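Local structure of probable L,D-transpeptidase 3 (Mycobacterium tuberculosis, 6D4K) at residues V38-H43 with D252-P256; P33-V39 with S108-G114; L202-Y206 with H218-W222; F128-I132 with E245-N249. The protein is a probable L,D-transpeptidase of the mycobacterial cell wall that may anchor proteins to peptidoglycan, and covalently binds the beta-lactam faropenem. One frame throughout, in Å; residues are numbered along the deposited sequence.

Contact 1 of 4, residues V38-H43 with D252-P256; sequences VVGVAH and DIGDP. With CA (calcium ion), chain B.
Val38 and Asp252 share a calcium ion at the junction between the Ig-like domain and the catalytic domain. The Val38 carbonyl O binds the calcium at 2.3 Å, while Asp252 chelates it with both carboxylate oxygens; four waters complete the sphere. The aspartate supplies a negative charge, and Val38 adds a neutral carbonyl beside it, its O 3.1 Å from Asp252 OD2. One of those waters also donates to Ile253 O, tying the metal shell to the peptide beside it.

Two beta turns pack together next to the ion, a type I turn from Gly40 to His43 and a type II turn from Asp252 to Asp255. Gly40 N donates to Ile253 O (3.0 Å, 168°), and Ala42 N reaches Gly254 O at 2.8 Å in a more bent bond. Both glycines lie where the turns press together and a beta carbon would clash; Gly254 also has the positive phi of its turn. Val41 CG2 and Ala42 CB rest on the Pro256 ring.

Asp255 binds both turns. Its OD2 accepts the Asp252 N-H through the anti lone pair, bracing the calcium ligand from within its own turn, whereas OD1 receives Val41 N (3.0 Å) from above the carboxylate plane.

Contact 2 of 4, residues P33-V39 with S108-G114; sequences PTRGQVV and SSDFKTG. With CA (calcium ion), chain B.
A short parallel beta pairing joins strand 38-39 to strand 107-113 at the margin of a mixed sheet, and the type II turn from Thr34 to Gln37 leads into it. Lys112 is held by both its backbone groups: its N-H donates to Gln37 O (2.8 Å, 170°), and its carbonyl O accepts Val39 N. The ladder continues as Gly114 N reaches Val39 O at 3.1 Å. Within the turn, Gly36 N bonds to Asp110 O at 2.9 Å; glycine suits this turn position because its phi is positive.

This sheet belongs to the Ig-like domain, and its two faces differ. On one, Val38 and the aliphatic start of Lys112 lie near the surface. On the other, the buried Phe111 ring gathers apolar neighbours. Phe111 CG sits between the backbone N and the carbonyl carbon (chi1 64°), which places the ring beside Pro33 and Val39. Pro33 CG rests over the middle of one face as a CH-pi contact, 3.8 Å from the ring centroid. Val39 CG2 meets Phe111 CD1 at 3.6 Å, the two side chains crossing nearly at right angles. Trp94 adds an edge-to-face ring, and Val100 and Leu102 of the next strand also touch Phe111.

Toward the exposed end, contact becomes polar. Arg35 bends at chi3 (-58°) and lays its guanidinium beside the strand, so that NH2 donates to Ser108 O at 3.0 Å, with Ser109 OG over one guanidinium face. A water bridges Pro33 O to Ser109 OG, 2.8 Å and 2.7 Å away respectively.

Contact 3 of 4, residues L202-Y206 with H218-W222; sequences LSVDY and HSAPW
Ser219 and Tyr206 make a reciprocal pair of hydrogen bonds in the L,D-transpeptidase catalytic domain, beside the predicted proton donor/acceptor His218. The Tyr206 N-H points almost straight at Ser219 OG (3.1 Å, 174°), and Ser219 N returns a bond to Tyr206 O, lying in the carbonyl plane. With OG between its backbone N and carbonyl carbon (chi1 46°), the small serine side chain can receive this amide where the 202-206 chain turns a corner. A water reinforces the corner, accepting from Asp205 N and donating to Ser219 O, while also lying 2.7 Å from Ser219 OG.

Packing is close around His218. Val204 CG1 meets His218 CB at 3.4 Å and flanks ND1, the two side chains crossing at about a right angle; the compact branched valine fits against the start of the imidazole. The ring is also fixed by its own chain, for ND1 donates to Ser219 O at 2.8 Å from above the carbonyl plane. The His218 side chain comes within about 4 Å of that of Cys236, the residue acylated by faropenem.

The other end is looser and faces solvent. There the exposed Trp222 offers a broad surface to partly exposed Leu202, whose two methyls approach one side of the indole: CD2 makes a CH-pi contact over the face of the six-membered ring, 4.2 Å from the centroid, and CD1 lies off its rim, 3.6 Å from Trp222 CZ2.

Contact 4 of 4, residues F128-I132 with E245-N249; sequences FTVSI and EWYYN
Phe128 drives the edge of its ring into the face of Tyr247, a T-shaped stack with centroids 5.0 Å apart and planes at 83°. Its CE2 lies over the centre of the tyrosine ring, and CZ comes 3.7 Å from Tyr247 CZ. The phenylalanine is extended away from its strand, CG opposite the backbone N (chi1 -172°), which directs the ring toward Tyr247. An edge-on approach sets the slightly positive ring hydrogens of Phe128 against the pi cloud of Tyr247.

This is a helix packed on a sheet inside the catalytic domain: helix 241-250 packs over strand 127-132, the axes of 245-249 and 128-132 approaching to 10.5 Å at 39°. Phe128, Val130 and Ile132 all project to the helix side of the strand. Val130, in the middle, is short enough to sit between two aromatic groups, its CG2 touching Tyr247 CD2 at 3.8 Å while CG1 meets the indole of Trp246 edge-on at CZ3. Ile132, longer and unbranched beyond CG1, reaches the far corner of that indole, with CD1 3.7 Å from Trp246 CH2. Met158 from strand 157-159 also touches Val130 and Trp246, and Val257 lies against both Phe128 and Tyr247.

In the fold
Contacts 1 and 4 are largely buried, yet their chemistry differs: contact 1 joins two domains through a metal, backbone bonds and carboxylates, whereas contact 4, within the catalytic domain, is wholly apolar and aromatic. Contacts 2 and 3 are only partly buried, contact 2 with a ladder of backbone bonds, contact 3 with one and a serine hydroxyl, each with water and apolar packing. Contacts 1 and 2 share Val38, Val39 and the calcium ion, so strand 38-39 pairs within the Ig-like sheet and also meets the catalytic domain. Contacts 3 and 4 touch where Tyr206 packs on Tyr248 of helix 241-250. Contacts 2 and 3 lie on opposite sides of the chain's centre, their centres about 31 Å apart.

Contact 1 of 4, residues V38-H43 with D252-P256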
loop_
_atom_site.group_PDB
_atom_site.type_symbol
_atom_site.label_atom_id
_atom_site.label_comp_id
_atom_site.label_asym_id
_atom_site.label_seq_id
_atom_site.Cartn_x
_atom_site.Cartn_y
_atom_site.Cartn_z
ATOM N N VAL A 38 8.006 -12.150 -7.329
ATOM C CA VAL A 38 8.325 -11.874 -5.932
ATOM C C VAL A 38 7.472 -10.699 -5.475
ATOM O O VAL A 38 7.562 -9.600 -6.042
ATOM C CB VAL A 38 9.817 -11.565 -5.746
ATOM C CG1 VAL A 38 10.096 -11.273 -4.272
ATOM C CG2 VAL A 38 10.667 -12.717 -6.252
ATOM N N VAL A 39 6.650 -10.926 -4.444
ATOM C CA VAL A 39 5.665 -9.946 -4.000
ATOM C C VAL A 39 5.699 -9.777 -2.479
ATOM O O VAL A 39 6.182 -10.638 -1.735
ATOM C CB VAL A 39 4.230 -10.304 -4.468
ATOM C CG1 VAL A 39 4.186 -10.429 -5.997
ATOM C CG2 VAL A 39 3.713 -11.586 -3.757
ATOM N N GLY A 40 5.155 -8.648 -2.013
ATOM C CA GLY A 40 4.955 -8.409 -0.595
ATOM C C GLY A 40 3.869 -9.304 -0.013
ATOM O O GLY A 40 3.084 -9.947 -0.709
ATOM N N VAL A 41 3.813 -9.315 1.322
ATOM C CA VAL A 41 3.120 -10.390 2.038
ATOM C C VAL A 41 1.614 -10.211 2.138
ATOM O O VAL A 41 0.938 -11.075 2.703
ATOM C CB VAL A 41 3.723 -10.710 3.424
ATOM C CG1 VAL A 41 5.155 -11.191 3.285
ATOM C CG2 VAL A 41 3.637 -9.511 4.344
ATOM N N ALA A 42 1.051 -9.140 1.578
ATOM C CA ALA A 42 -0.398 -9.012 1.488
ATOM C C ALA A 42 -0.867 -8.899 0.043
ATOM O O ALA A 42 -1.972 -8.408 -0.213
ATOM C CB ALA A 42 -0.925 -7.849 2.333
ATOM N N HIS A 43 -0.072 -9.365 -0.915
ATOM C CA HIS A 43 -0.432 -9.151 -2.314
ATOM C C HIS A 43 -1.738 -9.875 -2.641
ATOM O O HIS A 43 -1.863 -11.072 -2.359
ATOM C CB HIS A 43 0.676 -9.622 -3.257
ATOM C CG HIS A 43 0.581 -9.034 -4.645
ATOM N ND1 HIS A 43 -0.454 -9.327 -5.508
ATOM C CD2 HIS A 43 1.392 -8.174 -5.314
ATOM C CE1 HIS A 43 -0.281 -8.668 -6.642
ATOM N NE2 HIS A 43 0.837 -7.969 -6.553
ATOM N N ASP A 252 7.875 -3.673 -0.800
ATOM C CA ASP A 252 7.547 -4.221 -2.106
ATOM C C ASP A 252 6.066 -4.038 -2.386
ATOM O O ASP A 252 5.250 -3.875 -1.473
ATOM C CB ASP A 252 7.885 -5.719 -2.191
ATOM C CG ASP A 252 7.926 -6.252 -3.627
ATOM O OD1 ASP A 252 7.969 -5.444 -4.587
ATOM O OD2 ASP A 252 7.923 -7.500 -3.809
ATOM N N ILE A 253 5.718 -4.066 -3.676
ATOM C CA ILE A 253 4.307 -4.029 -4.048
ATOM C C ILE A 253 3.626 -5.260 -3.470
ATOM O O ILE A 253 4.099 -6.391 -3.626
ATOM C CB ILE A 253 4.119 -3.900 -5.570
ATOM C CG1 ILE A 253 4.404 -2.469 -6.045
ATOM C CG2 ILE A 253 2.690 -4.285 -5.973
ATOM C CD1 ILE A 253 5.805 -1.932 -5.764
ATOM N N GLY A 254 2.521 -5.036 -2.766
ATOM C CA GLY A 254 1.824 -6.092 -2.077
ATOM C C GLY A 254 2.052 -6.112 -0.586
ATOM O O GLY A 254 1.299 -6.771 0.115
ATOM N N ASP A 255 3.037 -5.385 -0.072
ATOM C CA ASP A 255 3.240 -5.357 1.366
ATOM C C ASP A 255 2.138 -4.539 2.046
ATOM O O ASP A 255 1.549 -3.647 1.437
ATOM C CB ASP A 255 4.612 -4.784 1.712
ATOM C CG ASP A 255 5.697 -5.839 1.707
ATOM O OD1 ASP A 255 5.480 -6.943 2.264
ATOM O OD2 ASP A 255 6.779 -5.564 1.135
ATOM N N PRO A 256 1.820 -4.852 3.299
ATOM C CA PRO A 256 0.694 -4.203 3.972
ATOM C C PRO A 256 1.075 -2.904 4.662
ATOM O O PRO A 256 2.180 -2.727 5.191
ATOM C CB PRO A 256 0.276 -5.247 5.019
ATOM C CG PRO A 256 1.560 -5.970 5.359
ATOM C CD PRO A 256 2.346 -5.992 4.057
HETATM CA CA CA B . 7.819 -7.284 -6.263
HETATM O O HOH W 1 5.515 -7.023 -6.034
HETATM O O HOH W 2 7.791 -5.161 -7.543
HETATM O O HOH W 3 7.430 -7.977 -8.518
HETATM O O HOH W 4 10.041 -7.436 -6.516
#

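Contact 2 of 4, residues P33-V39 with S108-G114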
loop_
_atom_site.group_PDB
_atom_site.type_symbol
_atom_site.label_atom_id
_atom_site.label_comp_id
_atom_site.label_asym_id
_atom_site.label_seq_id
_atom_site.Cartn_x
_atom_site.Cartn_y
_atom_site.Cartn_z
ATOM N N PRO A 33 -0.455 -12.574 -8.678
ATOM C CA PRO A 33 0.935 -12.482 -9.147
ATOM C C PRO A 33 1.235 -13.378 -10.367
ATOM O O PRO A 33 0.606 -14.435 -10.519
ATOM C CB PRO A 33 1.737 -12.966 -7.926
ATOM C CG PRO A 33 0.900 -12.617 -6.785
ATOM C CD PRO A 33 -0.511 -12.903 -7.244
ATOM N N THR A 34 2.156 -12.937 -11.234
ATOM C CA THR A 34 2.601 -13.786 -12.330
ATOM C C THR A 34 3.403 -14.967 -11.786
ATOM O O THR A 34 3.874 -14.960 -10.645
ATOM C CB THR A 34 3.435 -12.996 -13.357
ATOM O OG1 THR A 34 4.672 -12.570 -12.773
ATOM C CG2 THR A 34 2.683 -11.777 -13.876
ATOM N N ARG A 35 3.605 -15.974 -12.634
ATOM C CA ARG A 35 4.325 -17.164 -12.195
ATOM C C ARG A 35 5.745 -16.791 -11.778
ATOM O O ARG A 35 6.511 -16.219 -12.565
ATOM C CB ARG A 35 4.357 -18.204 -13.313
ATOM C CG ARG A 35 4.933 -19.542 -12.864
ATOM C CD ARG A 35 4.992 -20.551 -14.006
ATOM N NE ARG A 35 3.677 -20.788 -14.598
ATOM C CZ ARG A 35 2.808 -21.699 -14.168
ATOM N NH1 ARG A 35 3.111 -22.480 -13.137
ATOM N NH2 ARG A 35 1.636 -21.834 -14.774
ATOM N N GLY A 36 6.087 -17.091 -10.531
ATOM C CA GLY A 36 7.412 -16.838 -10.018
ATOM C C GLY A 36 7.674 -15.411 -9.587
ATOM O O GLY A 36 8.811 -15.092 -9.223
ATOM N N GLN A 37 6.669 -14.542 -9.625
ATOM C CA GLN A 37 6.838 -13.160 -9.201
ATOM C C GLN A 37 7.154 -13.105 -7.711
ATOM O O GLN A 37 6.651 -13.917 -6.926
ATOM C CB GLN A 37 5.557 -12.379 -9.482
ATOM C CG GLN A 37 5.716 -10.854 -9.375
ATOM C CD GLN A 37 4.429 -10.081 -9.613
ATOM O OE1 GLN A 37 3.444 -10.624 -10.099
ATOM N NE2 GLN A 37 4.439 -8.803 -9.274
ATOM N N VAL A 38 8.006 -12.150 -7.329
ATOM C CA VAL A 38 8.325 -11.874 -5.932
ATOM C C VAL A 38 7.472 -10.699 -5.475
ATOM O O VAL A 38 7.562 -9.600 -6.042
ATOM C CB VAL A 38 9.817 -11.565 -5.746
ATOM C CG1 VAL A 38 10.096 -11.273 -4.272
ATOM C CG2 VAL A 38 10.667 -12.717 -6.252
ATOM N N VAL A 39 6.650 -10.926 -4.444
ATOM C CA VAL A 39 5.665 -9.946 -4.000
ATOM C C VAL A 39 5.699 -9.777 -2.479
ATOM O O VAL A 39 6.182 -10.638 -1.735
ATOM C CB VAL A 39 4.230 -10.304 -4.468
ATOM C CG1 VAL A 39 4.186 -10.429 -5.997
ATOM C CG2 VAL A 39 3.713 -11.586 -3.757
ATOM N N SER A 108 -3.076 -23.555 -12.531
ATOM C CA SER A 108 -2.093 -23.725 -11.473
ATOM C C SER A 108 -0.921 -22.782 -11.694
ATOM O O SER A 108 -0.429 -22.635 -12.816
ATOM C CB SER A 108 -1.593 -25.170 -11.426
ATOM O OG SER A 108 -2.658 -26.057 -11.131
ATOM N N SER A 109 -0.481 -22.145 -10.613
ATOM C CA SER A 109 0.601 -21.179 -10.664
ATOM C C SER A 109 1.315 -21.191 -9.322
ATOM O O SER A 109 0.954 -21.932 -8.398
ATOM C CB SER A 109 0.062 -19.778 -10.976
ATOM O OG SER A 109 1.090 -18.919 -11.433
ATOM N N ASP A 110 2.335 -20.358 -9.219
ATOM C CA ASP A 110 2.976 -20.126 -7.937
ATOM C C ASP A 110 3.642 -18.766 -7.973
ATOM O O ASP A 110 3.875 -18.192 -9.037
ATOM C CB ASP A 110 3.972 -21.236 -7.556
ATOM C CG ASP A 110 5.155 -21.356 -8.524
ATOM O OD1 ASP A 110 5.700 -20.331 -8.988
ATOM O OD2 ASP A 110 5.558 -22.504 -8.807
ATOM N N PHE A 111 3.953 -18.265 -6.793
ATOM C CA PHE A 111 4.667 -17.011 -6.677
ATOM C C PHE A 111 5.498 -17.081 -5.413
ATOM O O PHE A 111 5.392 -18.027 -4.642
ATOM C CB PHE A 111 3.728 -15.802 -6.743
ATOM C CG PHE A 111 2.744 -15.717 -5.607
ATOM C CD1 PHE A 111 3.085 -15.052 -4.431
ATOM C CD2 PHE A 111 1.471 -16.267 -5.723
ATOM C CE1 PHE A 111 2.172 -14.927 -3.391
ATOM C CE2 PHE A 111 0.552 -16.159 -4.681
ATOM C CZ PHE A 111 0.903 -15.481 -3.509
ATOM N N LYS A 112 6.337 -16.084 -5.212
ATOM C CA LYS A 112 7.232 -16.028 -4.073
ATOM C C LYS A 112 6.972 -14.760 -3.288
ATOM O O LYS A 112 6.639 -13.717 -3.855
ATOM C CB LYS A 112 8.699 -16.058 -4.519
ATOM C CG LYS A 112 9.009 -17.349 -5.275
ATOM C CD LYS A 112 10.341 -17.964 -4.875
ATOM C CE LYS A 112 11.030 -18.614 -6.058
ATOM N NZ LYS A 112 10.115 -19.502 -6.829
ATOM N N THR A 113 7.149 -14.853 -1.979
ATOM C CA THR A 113 7.076 -13.684 -1.125
ATOM C C THR A 113 8.473 -13.318 -0.636
ATOM O O THR A 113 9.298 -14.201 -0.367
ATOM C CB THR A 113 6.161 -13.929 0.074
ATOM O OG1 THR A 113 6.570 -15.122 0.749
ATOM C CG2 THR A 113 4.713 -14.079 -0.390
ATOM N N GLY A 114 8.734 -12.016 -0.532
ATOM C CA GLY A 114 9.943 -11.539 0.097
ATOM C C GLY A 114 9.748 -11.403 1.597
ATOM O O GLY A 114 8.917 -12.101 2.202
HETATM CA CA CA B . 7.819 -7.284 -6.263
HETATM O O HOH W 5 1.243 -17.010 -9.593
HETATM O O HOH W 6 -0.103 -16.178 -12.921
HETATM O O HOH W 3 7.430 -7.977 -8.518
HETATM O O HOH W 2 7.791 -5.161 -7.543
HETATM O O HOH W 1 5.515 -7.023 -6.034
HETATM O O HOH W 4 10.041 -7.436 -6.516
#

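Contact 3 of 4, residues L202-Y206 with H218-W222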
loop_
_atom_site.group_PDB
_atom_site.type_symbol
_atom_site.label_atom_id
_atom_site.label_comp_id
_atom_site.label_asym_id
_atom_site.label_seq_id
_atom_site.Cartn_x
_atom_site.Cartn_y
_atom_site.Cartn_z
ATOM N N LEU A 202 2.825 19.465 -6.231
ATOM C CA LEU A 202 4.082 19.074 -5.623
ATOM C C LEU A 202 4.774 18.040 -6.493
ATOM O O LEU A 202 4.128 17.258 -7.197
ATOM C CB LEU A 202 3.831 18.435 -4.252
ATOM C CG LEU A 202 2.954 19.225 -3.286
ATOM C CD1 LEU A 202 2.336 18.301 -2.251
ATOM C CD2 LEU A 202 3.761 20.324 -2.617
ATOM N N SER A 203 6.099 18.050 -6.444
ATOM C CA SER A 203 6.906 16.954 -6.955
ATOM C C SER A 203 7.386 16.159 -5.752
ATOM O O SER A 203 8.059 16.706 -4.871
ATOM C CB SER A 203 8.094 17.466 -7.761
ATOM O OG SER A 203 8.820 16.375 -8.298
ATOM N N VAL A 204 7.026 14.881 -5.711
ATOM C CA VAL A 204 7.233 14.028 -4.548
ATOM C C VAL A 204 8.342 13.042 -4.884
ATOM O O VAL A 204 8.234 12.286 -5.857
ATOM C CB VAL A 204 5.936 13.308 -4.153
ATOM C CG1 VAL A 204 6.205 12.307 -3.056
ATOM C CG2 VAL A 204 4.886 14.326 -3.714
ATOM N N ASP A 205 9.396 13.037 -4.063
ATOM C CA ASP A 205 10.612 12.302 -4.399
ATOM C C ASP A 205 10.389 10.794 -4.357
ATOM O O ASP A 205 10.664 10.086 -5.335
ATOM C CB ASP A 205 11.736 12.709 -3.448
ATOM C CG ASP A 205 13.111 12.520 -4.055
ATOM O OD1 ASP A 205 13.238 11.761 -5.041
ATOM O OD2 ASP A 205 14.065 13.145 -3.548
ATOM N N TYR A 206 9.924 10.278 -3.219
ATOM C CA TYR A 206 9.629 8.863 -3.050
ATOM C C TYR A 206 8.139 8.745 -2.776
ATOM O O TYR A 206 7.614 9.449 -1.908
ATOM C CB TYR A 206 10.423 8.265 -1.876
ATOM C CG TYR A 206 11.918 8.323 -2.065
ATOM C CD1 TYR A 206 12.604 7.282 -2.673
ATOM C CD2 TYR A 206 12.644 9.437 -1.657
ATOM C CE1 TYR A 206 13.970 7.339 -2.864
ATOM C CE2 TYR A 206 14.015 9.504 -1.843
ATOM C CZ TYR A 206 14.673 8.453 -2.446
ATOM O OH TYR A 206 16.039 8.518 -2.629
ATOM N N HIS A 218 4.885 9.012 1.581
ATOM C CA HIS A 218 5.813 9.716 0.708
ATOM C C HIS A 218 6.695 10.673 1.495
ATOM O O HIS A 218 6.432 10.997 2.657
ATOM C CB HIS A 218 5.066 10.446 -0.412
ATOM C CG HIS A 218 4.260 11.613 0.058
ATOM N ND1 HIS A 218 4.766 12.894 0.100
ATOM C CD2 HIS A 218 2.985 11.697 0.505
ATOM C CE1 HIS A 218 3.837 13.718 0.552
ATOM N NE2 HIS A 218 2.747 13.017 0.803
ATOM N N SER A 219 7.755 11.121 0.826
ATOM C CA SER A 219 8.642 12.134 1.380
ATOM C C SER A 219 7.970 13.494 1.310
ATOM O O SER A 219 7.391 13.866 0.284
ATOM C CB SER A 219 9.937 12.194 0.575
ATOM O OG SER A 219 9.665 12.202 -0.817
ATOM N N ALA A 220 8.059 14.247 2.401
ATOM C CA ALA A 220 7.423 15.562 2.499
ATOM C C ALA A 220 8.371 16.536 3.189
ATOM O O ALA A 220 8.136 16.963 4.324
ATOM C CB ALA A 220 6.083 15.457 3.232
ATOM N N PRO A 221 9.457 16.925 2.510
ATOM C CA PRO A 221 10.458 17.788 3.164
ATOM C C PRO A 221 9.929 19.145 3.598
ATOM O O PRO A 221 10.422 19.702 4.588
ATOM C CB PRO A 221 11.580 17.900 2.122
ATOM C CG PRO A 221 10.948 17.501 0.821
ATOM C CD PRO A 221 9.841 16.556 1.138
ATOM N N TRP A 222 8.941 19.697 2.893
ATOM C CA TRP A 222 8.331 20.949 3.325
ATOM C C TRP A 222 7.549 20.791 4.622
ATOM O O TRP A 222 7.236 21.797 5.271
ATOM C CB TRP A 222 7.386 21.454 2.238
ATOM C CG TRP A 222 6.282 20.487 1.989
ATOM C CD1 TRP A 222 5.074 20.440 2.623
ATOM C CD2 TRP A 222 6.295 19.393 1.064
ATOM N NE1 TRP A 222 4.328 19.392 2.139
ATOM C CE2 TRP A 222 5.054 18.734 1.179
ATOM C CE3 TRP A 222 7.229 18.915 0.139
ATOM C CZ2 TRP A 222 4.724 17.624 0.408
ATOM C CZ3 TRP A 222 6.901 17.812 -0.627
ATOM C CH2 TRP A 222 5.659 17.176 -0.487
HETATM O O HOH W 7 9.346 14.773 -1.640
#

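Contact 4 of 4, residues F128-I132 with E245-N249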
loop_
_atom_site.group_PDB
_atom_site.type_symbol
_atom_site.label_atom_id
_atom_site.label_comp_id
_atom_site.label_asym_id
_atom_site.label_seq_id
_atom_site.Cartn_x
_atom_site.Cartn_y
_atom_site.Cartn_z
ATOM N N PHE A 128 4.979 6.476 12.045
ATOM C CA PHE A 128 4.897 5.387 11.085
ATOM C C PHE A 128 5.956 4.388 11.511
ATOM O O PHE A 128 7.145 4.712 11.510
ATOM C CB PHE A 128 5.164 5.907 9.668
ATOM C CG PHE A 128 4.920 4.899 8.578
ATOM C CD1 PHE A 128 3.642 4.437 8.322
ATOM C CD2 PHE A 128 5.959 4.460 7.772
ATOM C CE1 PHE A 128 3.404 3.534 7.309
ATOM C CE2 PHE A 128 5.728 3.557 6.746
ATOM C CZ PHE A 128 4.446 3.091 6.518
ATOM N N THR A 129 5.528 3.193 11.904
ATOM C CA THR A 129 6.419 2.183 12.456
ATOM C C THR A 129 6.637 1.099 11.414
ATOM O O THR A 129 5.675 0.477 10.954
ATOM C CB THR A 129 5.823 1.580 13.727
ATOM O OG1 THR A 129 5.543 2.626 14.670
ATOM C CG2 THR A 129 6.791 0.568 14.340
ATOM N N VAL A 130 7.896 0.860 11.055
ATOM C CA VAL A 130 8.236 -0.129 10.041
ATOM C C VAL A 130 8.875 -1.326 10.722
ATOM O O VAL A 130 9.785 -1.174 11.545
ATOM C CB VAL A 130 9.167 0.453 8.959
ATOM C CG1 VAL A 130 9.509 -0.610 7.925
ATOM C CG2 VAL A 130 8.535 1.657 8.305
ATOM N N SER A 131 8.425 -2.514 10.356
ATOM C CA SER A 131 9.063 -3.739 10.798
ATOM C C SER A 131 9.382 -4.611 9.593
ATOM O O SER A 131 8.676 -4.590 8.575
ATOM C CB SER A 131 8.190 -4.514 11.788
ATOM O OG SER A 131 6.951 -4.849 11.204
ATOM N N ILE A 132 10.456 -5.377 9.725
ATOM C CA ILE A 132 10.897 -6.315 8.708
ATOM C C ILE A 132 10.914 -7.690 9.369
ATOM O O ILE A 132 11.675 -7.924 10.321
ATOM C CB ILE A 132 12.272 -5.932 8.132
ATOM C CG1 ILE A 132 12.215 -4.521 7.531
ATOM C CG2 ILE A 132 12.706 -6.929 7.074
ATOM C CD1 ILE A 132 13.523 -4.038 6.948
ATOM N N GLU A 245 12.898 7.414 1.995
ATOM C CA GLU A 245 13.810 6.693 1.114
ATOM C C GLU A 245 14.054 5.279 1.617
ATOM O O GLU A 245 14.008 4.315 0.843
ATOM C CB GLU A 245 15.130 7.454 0.987
ATOM C CG GLU A 245 16.221 6.678 0.275
ATOM C CD GLU A 245 17.553 7.393 0.302
ATOM O OE1 GLU A 245 18.363 7.158 -0.614
ATOM O OE2 GLU A 245 17.790 8.189 1.238
ATOM N N TRP A 246 14.293 5.141 2.923
ATOM C CA TRP A 246 14.565 3.841 3.521
ATOM C C TRP A 246 13.349 2.927 3.420
ATOM O O TRP A 246 13.465 1.770 3.003
ATOM C CB TRP A 246 14.983 4.042 4.979
ATOM C CG TRP A 246 15.498 2.823 5.618
ATOM C CD1 TRP A 246 16.799 2.411 5.673
ATOM C CD2 TRP A 246 14.732 1.831 6.292
ATOM N NE1 TRP A 246 16.888 1.229 6.351
ATOM C CE2 TRP A 246 15.631 0.843 6.736
ATOM C CE3 TRP A 246 13.370 1.682 6.572
ATOM C CZ2 TRP A 246 15.212 -0.285 7.438
ATOM C CZ3 TRP A 246 12.956 0.561 7.265
ATOM C CH2 TRP A 246 13.873 -0.406 7.689
ATOM N N TYR A 247 12.166 3.436 3.762
ATOM C CA TYR A 247 10.952 2.629 3.642
ATOM C C TYR A 247 10.682 2.236 2.189
ATOM O O TYR A 247 10.362 1.083 1.893
ATOM C CB TYR A 247 9.761 3.398 4.215
ATOM C CG TYR A 247 8.457 2.691 3.980
ATOM C CD1 TYR A 247 7.460 3.274 3.208
ATOM C CD2 TYR A 247 8.210 1.449 4.551
ATOM C CE1 TYR A 247 6.250 2.636 2.999
ATOM C CE2 TYR A 247 7.005 0.799 4.343
ATOM C CZ TYR A 247 6.024 1.402 3.573
ATOM O OH TYR A 247 4.823 0.752 3.356
ATOM N N TYR A 248 10.772 3.204 1.275
ATOM C CA TYR A 248 10.587 2.944 -0.152
ATOM C C TYR A 248 11.516 1.830 -0.626
ATOM O O TYR A 248 11.098 0.907 -1.328
ATOM C CB TYR A 248 10.862 4.231 -0.928
ATOM C CG TYR A 248 10.726 4.144 -2.429
ATOM C CD1 TYR A 248 11.764 3.656 -3.230
ATOM C CD2 TYR A 248 9.582 4.622 -3.064
ATOM C CE1 TYR A 248 11.649 3.613 -4.614
ATOM C CE2 TYR A 248 9.463 4.590 -4.442
ATOM C CZ TYR A 248 10.490 4.074 -5.211
ATOM O OH TYR A 248 10.367 4.046 -6.584
ATOM N N ASN A 249 12.788 1.909 -0.251
ATOM C CA ASN A 249 13.748 0.909 -0.701
ATOM C C ASN A 249 13.498 -0.455 -0.072
ATOM O O ASN A 249 13.877 -1.473 -0.664
ATOM C CB ASN A 249 15.179 1.378 -0.418
ATOM C CG ASN A 249 15.625 2.500 -1.340
ATOM O OD1 ASN A 249 15.105 2.669 -2.449
ATOM N ND2 ASN A 249 16.619 3.255 -0.897
#